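Local atomic coordinates of DUF3856 domain-containing protein (Chlorobium tepidum, PDB entry 2HR2), a protein that is of unknown function but folds into a TPR-like alpha-alpha superhelix, a scaffold that in related proteins commonly serves to bind partner proteins or peptides. Residues R20-G25 / A64-G69; L84-R89 / Q95-L100; L110-L115 / M122-K127; E130-R135 / E143-V148. One frame throughout, in Å; residues are numbered along the deposited sequence. Where two conformers were deposited one is given.

Contact 1 of 4, residues R20-G25 / A64-G69; sequences RQLVAG and AEALAG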
loop_
_atom_site.group_PDB
_atom_site.type_symbol
_atom_site.label_atom_id
_atom_site.label_comp_id
_atom_site.label_asym_id
_atom_site.label_seq_id
_atom_site.Cartn_x
_atom_site.Cartn_y
_atom_site.Cartn_z
ATOM N N ARG A 20 10.274 -5.698 4.865
ATOM C CA ARG A 20 11.453 -6.387 4.336
ATOM C C ARG A 20 11.018 -7.578 3.482
ATOM O O ARG A 20 11.632 -7.873 2.454
ATOM C CB ARG A 20 12.397 -6.862 5.450
ATOM C CG ARG A 20 12.977 -5.737 6.293
ATOM C CD ARG A 20 14.261 -6.152 7.006
ATOM N NE ARG A 20 14.124 -7.385 7.779
ATOM C CZ ARG A 20 13.565 -7.478 8.985
ATOM N NH1 ARG A 20 13.037 -6.415 9.592
ATOM N NH2 ARG A 20 13.513 -8.657 9.577
ATOM N N GLN A 21 9.955 -8.248 3.913
ATOM C CA GLN A 21 9.420 -9.397 3.192
ATOM C C GLN A 21 8.835 -9.005 1.824
ATOM O O GLN A 21 8.949 -9.765 0.872
ATOM C CB GLN A 21 8.402 -10.129 4.067
ATOM C CG GLN A 21 9.076 -10.862 5.214
ATOM C CD GLN A 21 8.129 -11.334 6.309
ATOM O OE1 GLN A 21 7.065 -10.753 6.546
ATOM N NE2 GLN A 21 8.539 -12.389 7.005
ATOM N N LEU A 22 8.216 -7.828 1.728
ATOM C CA LEU A 22 7.694 -7.343 0.447
ATOM C C LEU A 22 8.845 -7.168 -0.534
ATOM O O LEU A 22 8.753 -7.593 -1.679
ATOM C CB LEU A 22 6.955 -6.013 0.590
ATOM C CG LEU A 22 5.592 -6.008 1.292
ATOM C CD1 LEU A 22 5.127 -4.577 1.572
ATOM C CD2 LEU A 22 4.545 -6.769 0.480
ATOM N N VAL A 23 9.928 -6.546 -0.080
ATOM C CA VAL A 23 11.118 -6.353 -0.910
ATOM C C VAL A 23 11.684 -7.693 -1.382
ATOM O O VAL A 23 12.123 -7.818 -2.520
ATOM C CB VAL A 23 12.220 -5.561 -0.138
ATOM C CG1 VAL A 23 13.594 -5.667 -0.811
ATOM C CG2 VAL A 23 11.801 -4.104 0.026
ATOM N N ALA A 24 11.662 -8.691 -0.503
ATOM C CA ALA A 24 12.181 -10.026 -0.812
ATOM C C ALA A 24 11.229 -10.903 -1.626
ATOM O O ALA A 24 11.602 -11.992 -2.031
ATOM C CB ALA A 24 12.545 -10.745 0.482
ATOM N N GLY A 25 10.003 -10.447 -1.849
ATOM C CA GLY A 25 9.025 -11.216 -2.600
ATOM C C GLY A 25 8.325 -12.307 -1.802
ATOM O O GLY A 25 7.680 -13.181 -2.380
ATOM N N ALA A 64 -1.932 -4.531 0.666
ATOM C CA ALA A 64 -2.402 -4.444 -0.718
ATOM C C ALA A 64 -1.308 -4.856 -1.697
ATOM O O ALA A 64 -1.576 -5.560 -2.668
ATOM C CB ALA A 64 -2.883 -3.033 -1.029
ATOM N N GLU A 65 -0.080 -4.413 -1.439
ATOM C CA GLU A 65 1.058 -4.779 -2.285
ATOM C C GLU A 65 1.298 -6.287 -2.254
ATOM O O GLU A 65 1.561 -6.895 -3.292
ATOM C CB GLU A 65 2.333 -4.045 -1.844
ATOM C CG GLU A 65 3.586 -4.446 -2.635
ATOM C CD GLU A 65 4.862 -3.700 -2.218
ATOM O OE1 GLU A 65 4.778 -2.679 -1.483
ATOM O OE2 GLU A 65 5.955 -4.147 -2.645
ATOM N N ALA A 66 1.227 -6.879 -1.064
ATOM C CA ALA A 66 1.440 -8.318 -0.908
ATOM C C ALA A 66 0.361 -9.124 -1.627
ATOM O O ALA A 66 0.664 -10.069 -2.353
ATOM C CB ALA A 66 1.476 -8.695 0.559
ATOM N N LEU A 67 -0.895 -8.741 -1.420
ATOM C CA LEU A 67 -2.022 -9.425 -2.042
ATOM C C LEU A 67 -2.005 -9.293 -3.566
ATOM O O LEU A 67 -2.414 -10.217 -4.280
ATOM C CB LEU A 67 -3.338 -8.898 -1.472
ATOM C CG LEU A 67 -3.580 -9.254 -0.001
ATOM C CD1 LEU A 67 -4.723 -8.434 0.567
ATOM C CD2 LEU A 67 -3.845 -10.747 0.175
ATOM N N ALA A 68 -1.548 -8.143 -4.058
ATOM C CA ALA A 68 -1.415 -7.926 -5.494
ATOM C C ALA A 68 -0.361 -8.882 -6.035
ATOM O O ALA A 68 -0.541 -9.474 -7.099
ATOM C CB ALA A 68 -1.013 -6.483 -5.779
ATOM N N GLY A 69 0.732 -9.027 -5.285
ATOM C CA GLY A 69 1.816 -9.939 -5.636
ATOM C C GLY A 69 1.356 -11.386 -5.724
ATOM O O GLY A 69 1.808 -12.135 -6.596
#
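With CG of L22 turned anti to its carbonyl carbon (chi1 -71°), both methyls of this leucine reach the helix of E65 and A66, while E65 holds CG anti to the backbone N (chi1 176°) and extends its chain back toward the leucine. The two side chains cross at a slant. CD1 of L22 comes to 3.6 Å from OE1 of E65, and the leucine stem lies by the other carboxylate oxygen, CB to OE2 3.9 Å. The other branch reaches the backbone of the facing helix: CD2 of L22 lies 3.6 Å from CB of A66 and 3.7 Å from the backbone N of A66. Alanine suits this place because its single methyl lets the helices draw close, with CA of L22 and CA of A66 6.5 Å apart. In this TPR-like superhelix the contact joins the end of helix 4-24 to the end of helix 52-69, two helices that pack together although helix 27-41 lies between them in the chain. L22 also touches A30 of that intervening helix, so one leucine serves both neighbours. Helix 4-24 stops just beyond, at G25, whose positive phi closes a Schellman motif, a conformation glycine adopts with little strain. E65 suits the margin of the contact: its methylenes pack against leucine, CG of E65 being 4.0 Å from CD2 of L22. The residue is partly exposed, and its side chain also touches S103 and S107 of helix 97-114. A glycerol molecule, probably from the crystallisation liquor, lies about 3 Å from the E65 side chain.

Contact 2 of 4, residues L84-R89 / Q95-L100; sequences LHYFNR and QDEGKL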
loop_
_atom_site.group_PDB
_atom_site.type_symbol
_atom_site.label_atom_id
_atom_site.label_comp_id
_atom_site.label_asym_id
_atom_site.label_seq_id
_atom_site.Cartn_x
_atom_site.Cartn_y
_atom_site.Cartn_z
ATOM N N LEU A 84 -6.160 4.256 0.915
ATOM C CA LEU A 84 -6.440 5.482 0.175
ATOM C C LEU A 84 -7.478 6.372 0.858
ATOM O O LEU A 84 -7.447 7.591 0.687
ATOM C CB LEU A 84 -6.864 5.145 -1.254
ATOM C CG LEU A 84 -5.768 4.492 -2.102
ATOM C CD1 LEU A 84 -6.341 3.906 -3.383
ATOM C CD2 LEU A 84 -4.644 5.474 -2.415
ATOM N N HIS A 85 -8.388 5.775 1.627
ATOM C CA HIS A 85 -9.384 6.545 2.377
ATOM C C HIS A 85 -8.664 7.500 3.334
ATOM O O HIS A 85 -9.109 8.622 3.549
ATOM C CB HIS A 85 -10.334 5.617 3.149
ATOM C CG HIS A 85 -11.429 6.334 3.884
ATOM N ND1 HIS A 85 -12.574 6.785 3.261
ATOM C CD2 HIS A 85 -11.564 6.655 5.192
ATOM C CE1 HIS A 85 -13.360 7.367 4.150
ATOM N NE2 HIS A 85 -12.771 7.299 5.330
ATOM N N TYR A 86 -7.541 7.046 3.890
ATOM C CA TYR A 86 -6.717 7.866 4.777
ATOM C C TYR A 86 -5.850 8.860 4.000
ATOM O O TYR A 86 -5.830 10.048 4.320
ATOM C CB TYR A 86 -5.822 6.980 5.654
ATOM C CG TYR A 86 -4.859 7.756 6.530
ATOM C CD1 TYR A 86 -5.281 8.325 7.728
ATOM C CD2 TYR A 86 -3.523 7.916 6.163
ATOM C CE1 TYR A 86 -4.402 9.037 8.534
ATOM C CE2 TYR A 86 -2.636 8.626 6.963
ATOM C CZ TYR A 86 -3.085 9.183 8.148
ATOM O OH TYR A 86 -2.219 9.885 8.952
ATOM N N PHE A 87 -5.128 8.374 2.991
ATOM C CA PHE A 87 -4.220 9.235 2.224
ATOM C C PHE A 87 -4.913 10.379 1.478
ATOM O O PHE A 87 -4.346 11.465 1.360
ATOM C CB PHE A 87 -3.355 8.426 1.250
ATOM C CG PHE A 87 -2.363 7.514 1.920
ATOM C CD1 PHE A 87 -1.392 8.023 2.769
ATOM C CD2 PHE A 87 -2.362 6.154 1.654
ATOM C CE1 PHE A 87 -0.469 7.185 3.372
ATOM C CE2 PHE A 87 -1.437 5.310 2.252
ATOM C CZ PHE A 87 -0.489 5.828 3.110
ATOM N N ASN A 88 -6.121 10.150 0.975
ATOM C CA ASN A 88 -6.844 11.213 0.284
ATOM C C ASN A 88 -7.272 12.318 1.253
ATOM O O ASN A 88 -7.380 13.477 0.856
ATOM C CB ASN A 88 -8.042 10.655 -0.491
ATOM C CG ASN A 88 -7.627 9.768 -1.664
ATOM O OD1 ASN A 88 -6.460 9.739 -2.075
ATOM N ND2 ASN A 88 -8.591 9.043 -2.211
ATOM N N ARG A 89 -7.485 11.966 2.521
ATOM C CA ARG A 89 -7.883 12.935 3.542
ATOM C C ARG A 89 -6.687 13.613 4.221
ATOM O O ARG A 89 -6.580 14.839 4.190
ATOM C CB ARG A 89 -8.762 12.265 4.606
ATOM N N GLN A 95 6.397 13.630 1.838
ATOM C CA GLN A 95 7.021 13.070 3.041
ATOM C C GLN A 95 7.197 11.594 2.779
ATOM O O GLN A 95 6.657 11.099 1.794
ATOM C CB GLN A 95 6.200 13.341 4.289
ATOM C CG GLN A 95 6.004 14.837 4.502
ATOM C CD GLN A 95 5.903 15.244 5.957
ATOM O OE1 GLN A 95 6.139 14.446 6.868
ATOM N NE2 GLN A 95 5.579 16.509 6.182
ATOM N N ASP A 96 7.939 10.886 3.629
ATOM C CA ASP A 96 8.152 9.441 3.418
ATOM C C ASP A 96 6.835 8.708 3.187
ATOM O O ASP A 96 6.760 7.791 2.376
ATOM C CB ASP A 96 8.926 8.794 4.562
ATOM C CG ASP A 96 10.419 8.979 4.420
ATOM O OD1 ASP A 96 10.865 10.079 4.020
ATOM O OD2 ASP A 96 11.146 8.009 4.715
ATOM N N GLU A 97 5.818 9.138 3.927
ATOM C CA GLU A 97 4.432 8.685 3.803
ATOM C C GLU A 97 3.983 8.575 2.331
ATOM O O GLU A 97 3.282 7.632 1.960
ATOM C CB GLU A 97 3.552 9.715 4.545
ATOM C CG GLU A 97 2.097 9.347 4.771
ATOM C CD GLU A 97 1.300 10.466 5.456
ATOM O OE1 GLU A 97 1.241 11.592 4.910
ATOM O OE2 GLU A 97 0.702 10.210 6.526
ATOM N N GLY A 98 4.385 9.550 1.513
ATOM C CA GLY A 98 4.044 9.601 0.088
ATOM C C GLY A 98 4.413 8.373 -0.722
ATOM O O GLY A 98 3.739 8.048 -1.701
ATOM N N LYS A 99 5.486 7.691 -0.330
ATOM C CA LYS A 99 5.902 6.462 -1.006
ATOM C C LYS A 99 4.841 5.371 -0.847
ATOM O O LYS A 99 4.574 4.614 -1.782
ATOM C CB LYS A 99 7.257 5.978 -0.478
ATOM C CG LYS A 99 8.392 6.937 -0.798
ATOM C CD LYS A 99 9.752 6.399 -0.404
ATOM C CE LYS A 99 9.951 6.299 1.096
ATOM N NZ LYS A 99 11.320 5.776 1.395
ATOM N N LEU A 100 4.237 5.295 0.336
ATOM C CA LEU A 100 3.167 4.328 0.581
ATOM C C LEU A 100 1.857 4.749 -0.101
ATOM O O LEU A 100 1.061 3.891 -0.467
ATOM C CB LEU A 100 2.964 4.095 2.083
ATOM C CG LEU A 100 4.123 3.398 2.810
ATOM C CD1 LEU A 100 3.884 3.342 4.312
ATOM C CD2 LEU A 100 4.355 1.993 2.260
#
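F87 gives up the most surface here, and its partners are the aliphatic stem of E97 and the base of L100. CE1 of F87 lies 3.6 Å from CG of E97, which approaches the ring at its edge, near the ring plane. The two side chains slide past each other in opposite directions, and the carboxylate stands steeply to the phenyl ring, 81° between the planes. With CG of E97 anti to the backbone N (chi1 -170°), its methylenes lie beside phenylalanine while the carboxylate runs on to Y86. There OE2 of E97 meets the rim of the second ring, 3.7 Å from CE2 of Y86, where the weakly positive ring hydrogens would probably favour an anionic oxygen. The firmer polar tie is at the other oxygen, since OE1 of E97 accepts a hydrogen bond from the backbone N of E92 in the connecting loop. A glutamate suits this place near the beginning of the second segment: greasy at CG, polar at its end. L100 meets the next ring atom along, with CZ of F87 4.0 Å from CB of L100. The contact closes the turn between two consecutive helices of the superhelix, 73-90 and 97-114. Farther along the second of these, W101 lays its ring nearly parallel to F87, and helix 52-69 covers the group from another direction, F58 touching E97 and L100 while A53 and A57 meet Y86.

Contact 3 of 4, residues L110-L115 / M122-K127; sequences LALDGL and MPEFKK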
loop_
_atom_site.group_PDB
_atom_site.type_symbol
_atom_site.label_atom_id
_atom_site.label_comp_id
_atom_site.label_asym_id
_atom_site.label_seq_id
_atom_site.Cartn_x
_atom_site.Cartn_y
_atom_site.Cartn_z
ATOM N N LEU A 110 -3.326 -2.281 -10.280
ATOM C CA LEU A 110 -3.053 -3.693 -10.562
ATOM C C LEU A 110 -4.244 -4.578 -10.214
ATOM O O LEU A 110 -4.534 -5.530 -10.933
ATOM C CB LEU A 110 -1.835 -4.194 -9.783
ATOM C CG LEU A 110 -0.448 -3.623 -10.080
ATOM C CD1 LEU A 110 0.573 -4.204 -9.102
ATOM C CD2 LEU A 110 -0.033 -3.882 -11.522
ATOM N N ALA A 111 -4.916 -4.268 -9.109
ATOM C CA ALA A 111 -6.069 -5.042 -8.667
ATOM C C ALA A 111 -7.238 -4.898 -9.634
ATOM O O ALA A 111 -7.836 -5.893 -10.037
ATOM C CB ALA A 111 -6.483 -4.625 -7.264
ATOM N N LEU A 112 -7.560 -3.659 -9.998
ATOM C CA LEU A 112 -8.637 -3.395 -10.947
ATOM C C LEU A 112 -8.360 -4.077 -12.278
ATOM O O LEU A 112 -9.262 -4.642 -12.891
ATOM C CB LEU A 112 -8.799 -1.891 -11.174
ATOM C CG LEU A 112 -9.376 -1.085 -10.010
ATOM C CD1 LEU A 112 -9.147 0.403 -10.219
ATOM C CD2 LEU A 112 -10.859 -1.393 -9.816
ATOM N N ASP A 113 -7.104 -4.025 -12.709
ATOM C CA ASP A 113 -6.689 -4.638 -13.963
ATOM C C ASP A 113 -6.832 -6.163 -13.871
ATOM O O ASP A 113 -7.355 -6.803 -14.789
ATOM C CB ASP A 113 -5.248 -4.234 -14.269
ATOM C CG ASP A 113 -4.791 -4.643 -15.659
ATOM O OD1 ASP A 113 -5.620 -5.110 -16.467
ATOM O OD2 ASP A 113 -3.582 -4.476 -15.942
ATOM N N GLY A 114 -6.389 -6.729 -12.751
ATOM C CA GLY A 114 -6.492 -8.168 -12.510
ATOM C C GLY A 114 -7.922 -8.690 -12.444
ATOM O O GLY A 114 -8.175 -9.851 -12.749
ATOM N N LEU A 115 -8.856 -7.829 -12.043
ATOM C CA LEU A 115 -10.273 -8.179 -11.969
ATOM C C LEU A 115 -11.010 -7.941 -13.292
ATOM O O LEU A 115 -12.219 -8.143 -13.372
ATOM C CB LEU A 115 -10.950 -7.377 -10.851
ATOM C CG LEU A 115 -10.475 -7.683 -9.427
ATOM C CD1 LEU A 115 -10.947 -6.609 -8.465
ATOM C CD2 LEU A 115 -10.938 -9.063 -8.977
HETATM N N MSE A 122 -7.081 2.053 -15.972
HETATM C CA MSE A 122 -6.332 3.018 -16.785
HETATM C C MSE A 122 -6.084 4.367 -16.115
HETATM O O MSE A 122 -4.931 4.774 -15.989
HETATM C CB MSE A 122 -6.978 3.240 -18.147
HETATM C CG MSE A 122 -6.325 2.491 -19.284
HETATM SE SE MSE A 122 -7.335 2.932 -20.889
HETATM C CE MSE A 122 -6.124 2.646 -22.216
ATOM N N PRO A 123 -7.156 5.080 -15.721
ATOM C CA PRO A 123 -6.910 6.349 -15.033
ATOM C C PRO A 123 -6.053 6.225 -13.766
ATOM O O PRO A 123 -5.347 7.174 -13.436
ATOM C CB PRO A 123 -8.317 6.872 -14.715
ATOM C CG PRO A 123 -9.231 5.738 -14.933
ATOM C CD PRO A 123 -8.592 4.832 -15.917
ATOM N N GLU A 124 -6.106 5.086 -13.069
ATOM C CA GLU A 124 -5.264 4.882 -11.882
ATOM C C GLU A 124 -3.797 4.738 -12.259
ATOM O O GLU A 124 -2.936 5.249 -11.547
ATOM C CB GLU A 124 -5.729 3.690 -11.049
ATOM C CG GLU A 124 -6.976 3.991 -10.236
ATOM C CD GLU A 124 -6.705 4.854 -8.997
ATOM O OE1 GLU A 124 -5.801 4.508 -8.216
ATOM O OE2 GLU A 124 -7.425 5.848 -8.776
ATOM N N PHE A 125 -3.508 4.041 -13.363
ATOM C CA PHE A 125 -2.123 3.932 -13.845
ATOM C C PHE A 125 -1.580 5.304 -14.244
ATOM O O PHE A 125 -0.406 5.588 -14.021
ATOM C CB PHE A 125 -1.980 2.965 -15.024
ATOM C CG PHE A 125 -1.996 1.514 -14.635
ATOM C CD1 PHE A 125 -0.965 0.978 -13.880
ATOM C CD2 PHE A 125 -3.008 0.672 -15.067
ATOM C CE1 PHE A 125 -0.957 -0.366 -13.531
ATOM C CE2 PHE A 125 -3.003 -0.677 -14.726
ATOM C CZ PHE A 125 -1.976 -1.194 -13.956
ATOM N N LYS A 126 -2.430 6.139 -14.841
ATOM C CA LYS A 126 -2.045 7.503 -15.200
ATOM C C LYS A 126 -1.734 8.295 -13.925
ATOM O O LYS A 126 -0.768 9.053 -13.885
ATOM C CB LYS A 126 -3.156 8.203 -15.997
ATOM C CG LYS A 126 -2.752 9.540 -16.631
ATOM C CD LYS A 126 -3.920 10.224 -17.372
ATOM N N LYS A 127 -2.553 8.101 -12.888
ATOM C CA LYS A 127 -2.388 8.788 -11.602
ATOM C C LYS A 127 -1.058 8.423 -10.941
ATOM O O LYS A 127 -0.437 9.271 -10.303
ATOM C CB LYS A 127 -3.572 8.453 -10.670
ATOM C CG LYS A 127 -3.603 9.162 -9.308
ATOM C CD LYS A 127 -3.926 10.653 -9.406
ATOM C CE LYS A 127 -3.926 11.306 -8.017
ATOM N NZ LYS A 127 -4.231 12.765 -8.058
#
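Two consecutive antiparallel helices, joined by a short turn, form a helical hairpin here, the basic element of an alpha-alpha superhelix. The segments 110-114 and 122-127 run at 156° to each other, with their axes 9.6 Å apart. F125 has the largest share of the buried surface. Its ring reaches across to the first helix, where CZ of F125 lies 4.1 Å from the backbone N of L110 and equally far from CD2 of L110. The CB of L110 points off the interface, but chi1 of -65° turns CG beside the backbone N, so that the branched end swings back to the ring. On the next turn D113 crosses the phenylalanine at about a right angle, its carboxylate plane 89° from that of the ring, and OD2 of D113 stands 4.0 Å from CE2 of F125. The aspartate's charge is met by R152 in a salt bridge. Beside these, L112 and E124 make a lighter contact, CD1 of L112 to CG of E124 4.2 Å, in which the glutamate contributes only a methylene; its chain bends at chi2, and its carboxylate has a long, weak ion pair with R108. A large ring suits position 125 because it bridges the gap between the helices. Helix 142-157 touches this ring through A149 and I153, whereas L77 of helix 73-90 touches A111 and L112.

Contact 4 of 4, residues E130-R135 / E143-V148; sequences EMIEER and ERMMEV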
loop_
_atom_site.group_PDB
_atom_site.type_symbol
_atom_site.label_atom_id
_atom_site.label_comp_id
_atom_site.label_asym_id
_atom_site.label_seq_id
_atom_site.Cartn_x
_atom_site.Cartn_y
_atom_site.Cartn_z
ATOM N N GLU A 130 1.573 10.460 -12.710
ATOM C CA GLU A 130 1.421 11.865 -12.326
ATOM C C GLU A 130 1.968 12.146 -10.921
ATOM O O GLU A 130 2.634 13.156 -10.702
ATOM C CB GLU A 130 -0.043 12.311 -12.447
ATOM C CG GLU A 130 -0.515 12.463 -13.901
ATOM C CD GLU A 130 -1.996 12.816 -14.030
ATOM O OE1 GLU A 130 -2.824 12.258 -13.273
ATOM O OE2 GLU A 130 -2.342 13.638 -14.908
HETATM N N MSE A 131 1.707 11.242 -9.983
HETATM C CA MSE A 131 2.194 11.404 -8.608
HETATM C C MSE A 131 3.710 11.289 -8.501
HETATM O O MSE A 131 4.331 12.003 -7.718
HETATM C CB MSE A 131 1.523 10.405 -7.668
HETATM C CG MSE A 131 0.050 10.697 -7.451
HETATM SE SE MSE A 131 -0.875 9.272 -6.532
HETATM C CE MSE A 131 -0.028 9.400 -4.786
ATOM N N ILE A 132 4.298 10.389 -9.283
ATOM C CA ILE A 132 5.751 10.223 -9.303
ATOM C C ILE A 132 6.413 11.511 -9.807
ATOM O O ILE A 132 7.442 11.934 -9.269
ATOM C CB ILE A 132 6.172 9.006 -10.160
ATOM C CG1 ILE A 132 5.752 7.713 -9.463
ATOM C CG2 ILE A 132 7.687 8.981 -10.378
ATOM C CD1 ILE A 132 5.846 6.483 -10.330
ATOM N N GLU A 133 5.830 12.126 -10.834
ATOM C CA GLU A 133 6.348 13.393 -11.350
ATOM C C GLU A 133 6.235 14.481 -10.296
ATOM O O GLU A 133 7.195 15.194 -10.018
ATOM C CB GLU A 133 5.562 13.874 -12.561
ATOM C CG GLU A 133 5.724 13.063 -13.804
ATOM C CD GLU A 133 4.819 13.571 -14.893
ATOM O OE1 GLU A 133 3.993 12.776 -15.383
ATOM O OE2 GLU A 133 4.892 14.777 -15.221
ATOM N N GLU A 134 5.038 14.589 -9.725
ATOM C CA GLU A 134 4.710 15.608 -8.736
ATOM C C GLU A 134 5.577 15.527 -7.484
ATOM O O GLU A 134 5.981 16.549 -6.942
ATOM C CB GLU A 134 3.233 15.462 -8.345
ATOM C CG GLU A 134 2.615 16.693 -7.697
ATOM C CD GLU A 134 1.132 16.516 -7.372
ATOM O OE1 GLU A 134 0.644 15.363 -7.326
ATOM O OE2 GLU A 134 0.451 17.543 -7.160
ATOM N N ARG A 135 5.866 14.311 -7.037
ATOM C CA ARG A 135 6.644 14.114 -5.825
ATOM C C ARG A 135 8.099 14.569 -5.954
ATOM O O ARG A 135 8.824 14.115 -6.842
ATOM C CB ARG A 135 6.585 12.642 -5.389
ATOM C CG ARG A 135 7.225 12.375 -4.029
ATOM C CD ARG A 135 6.974 10.961 -3.516
ATOM N NE ARG A 135 7.375 10.843 -2.112
ATOM C CZ ARG A 135 8.626 10.704 -1.682
ATOM N NH1 ARG A 135 9.638 10.640 -2.527
ATOM N NH2 ARG A 135 8.875 10.625 -0.387
ATOM N N GLU A 143 10.749 3.201 -11.605
ATOM C CA GLU A 143 10.954 2.752 -12.982
ATOM C C GLU A 143 10.080 1.532 -13.265
ATOM O O GLU A 143 9.441 1.454 -14.313
ATOM C CB GLU A 143 12.427 2.461 -13.295
ATOM C CG GLU A 143 13.365 3.665 -13.122
ATOM C CD GLU A 143 13.802 3.924 -11.684
ATOM O OE1 GLU A 143 13.363 3.198 -10.755
ATOM O OE2 GLU A 143 14.594 4.870 -11.489
ATOM N N ARG A 144 10.042 0.598 -12.317
ATOM C CA ARG A 144 9.217 -0.599 -12.437
ATOM C C ARG A 144 7.754 -0.234 -12.620
ATOM O O ARG A 144 7.098 -0.748 -13.516
ATOM C CB ARG A 144 9.351 -1.458 -11.179
ATOM C CG ARG A 144 8.441 -2.688 -11.118
ATOM C CD ARG A 144 8.598 -3.425 -9.794
ATOM N NE ARG A 144 9.969 -3.881 -9.588
ATOM C CZ ARG A 144 10.491 -4.988 -10.118
ATOM N NH1 ARG A 144 9.771 -5.781 -10.913
ATOM N NH2 ARG A 144 11.766 -5.298 -9.873
HETATM N N MSE A 145 7.256 0.646 -11.754
HETATM C CA MSE A 145 5.861 1.078 -11.785
HETATM C C MSE A 145 5.482 1.823 -13.064
HETATM O O MSE A 145 4.449 1.538 -13.668
HETATM C CB MSE A 145 5.541 1.963 -10.575
HETATM C CG MSE A 145 5.495 1.216 -9.256
HETATM SE SE MSE A 145 4.906 2.333 -7.752
HETATM C CE MSE A 145 6.527 3.395 -7.482
HETATM N N MSE A 146 6.313 2.774 -13.470
HETATM C CA MSE A 146 6.039 3.543 -14.679
HETATM C C MSE A 146 6.001 2.683 -15.929
HETATM O O MSE A 146 5.170 2.911 -16.804
HETATM C CB MSE A 146 7.055 4.654 -14.877
HETATM C CG MSE A 146 6.879 5.815 -13.929
HETATM SE SE MSE A 146 8.193 7.204 -14.289
HETATM C CE MSE A 146 9.868 6.224 -13.995
ATOM N N GLU A 147 6.896 1.702 -16.020
ATOM C CA GLU A 147 6.915 0.818 -17.185
ATOM C C GLU A 147 5.654 -0.044 -17.243
ATOM O O GLU A 147 5.067 -0.212 -18.311
ATOM C CB GLU A 147 8.177 -0.041 -17.216
ATOM C CG GLU A 147 8.148 -1.107 -18.296
ATOM C CD GLU A 147 9.506 -1.671 -18.589
ATOM O OE1 GLU A 147 10.382 -0.889 -19.001
ATOM O OE2 GLU A 147 9.686 -2.898 -18.446
ATOM N N VAL A 148 5.241 -0.585 -16.103
ATOM C CA VAL A 148 4.016 -1.367 -16.050
ATOM C C VAL A 148 2.836 -0.476 -16.440
ATOM O O VAL A 148 2.008 -0.859 -17.260
ATOM C CB VAL A 148 3.795 -1.978 -14.649
ATOM C CG1 VAL A 148 2.374 -2.501 -14.481
ATOM C CG2 VAL A 148 4.802 -3.082 -14.406
#
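M145 and then M146 face I132 across a pair of consecutive helices, 118-134 and 142-157, that run in roughly opposite directions and close the C-terminal end of the TPR-like superhelix. Both methionines are present as selenomethionine. M145 comes first, and makes the lighter touch: its long chain brings only the terminal methyl near, CE of M145 standing 4.3 Å from CD1 of I132. A flexible, unbranched side chain suits such a place, since it can follow the surface of its neighbour. A glycerol, probably from the crystallisation liquor, lies about 4 Å from the same side chain. One residue on, M146 meets the isoleucine nearer its root and crosses it obliquely. Its extended second torsion (chi2 -179°) carries SE of M146 to 4.3 Å from CG2 of I132, and the bend at chi3 turns only the terminal methyl. V148, on another side of the helix, touches Y106 of helix 97-114. On the facing helix, I132 is the one residue that serves both methionines, and its beta-branched shape fits: CG2 is anti to the backbone N while CG1 lies beside it, spreading the two branches over the interface. Just beyond, R135 is the first residue past this helix, and its side chain touches N94. The shortest reach between the two segments is from the tip of the isoleucine, with CD1 of I132 3.8 Å from CG of M146.

Overall arrangement
From the N terminus the four contacts follow one another in series; none nests within or crosses another. Contact 1 closes the longest span, 38 residues, bringing helix 4-24 to helix 52-69 past helix 27-41. The other three close short connections between consecutive helices: contact 2 joins 73-90 to 97-114, contact 3 joins 97-114 to 118-134, and contact 4 joins 118-134 to 142-157. Helix 97-114 thus serves contacts 2 and 3 near its two ends, and helix 118-134 serves contacts 3 and 4. Contact 4 touches both earlier hairpins, R135 NH2 lying 3.1 Å from Q95 O, a probable hydrogen bond, and V148 CG1 4.1 Å from L110 CD2. Contacts 1 and 2 lie on opposite sides of the chain's centre.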